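Local coordinates for genome polyprotein (Rhinovirus C, PDB 6KU8) that probably cleaves the viral polyprotein as its 3C cysteine protease, and is held here in complex with the inhibitor rupintrivir, at residues L65-T68 against N69-T73. Sequence-based numbering, arbitrary orientation.
Sequences LTDT and NDTDT
T66 and D72 face each other as a non-hydrogen-bonded antiparallel pair, CA to CA 4.6 Å, and the chain reverses between them through a type I turn from D67 to D70, closed by D70 N on D67 O. Two further backbone bonds flank the pair: D67 N to T71 O and T73 N to L65 O, the latter nearly straight. T71 O also takes a weak bond from T66 OG1.

The D67 carboxylate folds back over the turn. Its chi1 of 72° sets CG between the backbone N and the carbonyl carbon, bringing OD1 to 2.9 Å from N69 N, which closes an Asx turn, and equally 2.9 Å from T71 N. The two N-H groups arrive from opposite faces of the carboxylate plane; since N69 lies in the turn and T71 just past it, OD1 links the two. The other oxygen, OD2, accepts from a water that accepts from T71 OG1, an indirect tie that helps fix the carboxylate's rotation.

At the strand end, T73 OG1 donates to L65 O over 3.0 Å from above the carbonyl plane, on the same face as T73 N, and is itself bonded to I75 N. A water donating to both L65 O and D72 OD1 gives that carbonyl a third donor, while D72 OD2 is held by N133. T66 CG2 lies 3.4 Å from D70 OD1, and the two side chains cross at an angle.

This is a 3:5 beta hairpin, a type I turn with a G1 bulge, whose left-handed position (phi 61°, psi 27°) holds D70 instead of the usual glycine. It projects from the N-terminal barrel of the chymotrypsin-like 3C fold, T71 and T73 packed on strand 133-136 and the D72 side chain about 6 Å from bound rupintrivir.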
loop_
_atom_site.group_PDB
_atom_site.type_symbol
_atom_site.label_atom_id
_atom_site.label_comp_id
_atom_site.label_asym_id
_atom_site.label_seq_id
_atom_site.Cartn_x
_atom_site.Cartn_y
_atom_site.Cartn_z
ATOM N N LEU A 65 -0.283 -10.909 -5.235
ATOM C CA LEU A 65 -0.804 -10.538 -6.538
ATOM C C LEU A 65 0.301 -10.434 -7.577
ATOM O O LEU A 65 1.381 -9.883 -7.327
ATOM C CB LEU A 65 -1.558 -9.210 -6.460
ATOM C CG LEU A 65 -2.834 -9.253 -5.615
ATOM C CD1 LEU A 65 -3.514 -7.879 -5.580
ATOM C CD2 LEU A 65 -3.790 -10.341 -6.126
ATOM N N THR A 66 -0.022 -10.909 -8.769
ATOM C CA THR A 66 0.904 -11.046 -9.872
ATOM C C THR A 66 0.191 -10.543 -11.122
ATOM O O THR A 66 -1.039 -10.482 -11.157
ATOM C CB THR A 66 1.333 -12.523 -9.967
ATOM O OG1 THR A 66 2.754 -12.627 -9.883
ATOM C CG2 THR A 66 0.807 -13.186 -11.220
ATOM N N ASP A 67 0.953 -10.148 -12.142
ATOM C CA ASP A 67 0.325 -9.863 -13.427
ATOM C C ASP A 67 0.156 -11.181 -14.197
ATOM O O ASP A 67 0.500 -12.253 -13.699
ATOM C CB ASP A 67 1.119 -8.802 -14.196
ATOM C CG ASP A 67 2.447 -9.314 -14.751
ATOM O OD1 ASP A 67 2.849 -10.459 -14.478
ATOM O OD2 ASP A 67 3.108 -8.541 -15.472
ATOM N N THR A 68 -0.383 -11.118 -15.423
ATOM C CA THR A 68 -0.628 -12.358 -16.165
ATOM C C THR A 68 0.653 -13.051 -16.609
ATOM O O THR A 68 0.576 -14.119 -17.223
ATOM C CB THR A 68 -1.518 -12.115 -17.396
ATOM O OG1 THR A 68 -0.805 -11.352 -18.374
ATOM C CG2 THR A 68 -2.801 -11.382 -17.014
ATOM N N ASN A 69 1.823 -12.477 -16.335
ATOM C CA ASN A 69 3.089 -13.156 -16.560
ATOM C C ASN A 69 3.759 -13.536 -15.249
ATOM O O ASN A 69 4.971 -13.753 -15.212
ATOM C CB ASN A 69 4.015 -12.291 -17.415
ATOM C CG ASN A 69 3.572 -12.234 -18.865
ATOM O OD1 ASN A 69 3.287 -13.267 -19.484
ATOM N ND2 ASN A 69 3.487 -11.027 -19.410
ATOM N N ASP A 70 2.982 -13.619 -14.169
ATOM C CA ASP A 70 3.470 -14.063 -12.865
ATOM C C ASP A 70 4.579 -13.166 -12.323
ATOM O O ASP A 70 5.417 -13.615 -11.536
ATOM C CB ASP A 70 3.937 -15.522 -12.915
ATOM C CG ASP A 70 2.780 -16.495 -13.075
ATOM O OD1 ASP A 70 1.619 -16.061 -12.910
ATOM O OD2 ASP A 70 3.024 -17.689 -13.366
ATOM N N THR A 71 4.586 -11.892 -12.720
ATOM C CA THR A 71 5.495 -10.910 -12.141
ATOM C C THR A 71 4.842 -10.262 -10.924
ATOM O O THR A 71 3.682 -9.847 -10.983
ATOM C CB THR A 71 5.871 -9.839 -13.168
ATOM O OG1 THR A 71 6.458 -10.465 -14.320
ATOM C CG2 THR A 71 6.860 -8.835 -12.567
ATOM N N ASP A 72 5.594 -10.175 -9.829
ATOM C CA ASP A 72 5.096 -9.549 -8.609
ATOM C C ASP A 72 4.577 -8.142 -8.866
ATOM O O ASP A 72 5.221 -7.340 -9.540
ATOM C CB ASP A 72 6.211 -9.484 -7.574
ATOM C CG ASP A 72 6.420 -10.790 -6.869
ATOM O OD1 ASP A 72 5.407 -11.420 -6.513
ATOM O OD2 ASP A 72 7.590 -11.176 -6.664
ATOM N N THR A 73 3.404 -7.840 -8.313
ATOM C CA THR A 73 2.965 -6.456 -8.208
ATOM C C THR A 73 3.500 -5.773 -6.951
ATOM O O THR A 73 3.373 -4.550 -6.831
ATOM C CB THR A 73 1.433 -6.361 -8.190
ATOM O OG1 THR A 73 0.941 -6.945 -6.973
ATOM C CG2 THR A 73 0.823 -7.065 -9.388
HETATM O O HOH W 1 3.539 -9.321 -5.347
HETATM O O HOH W 2 5.653 -8.840 -16.429
#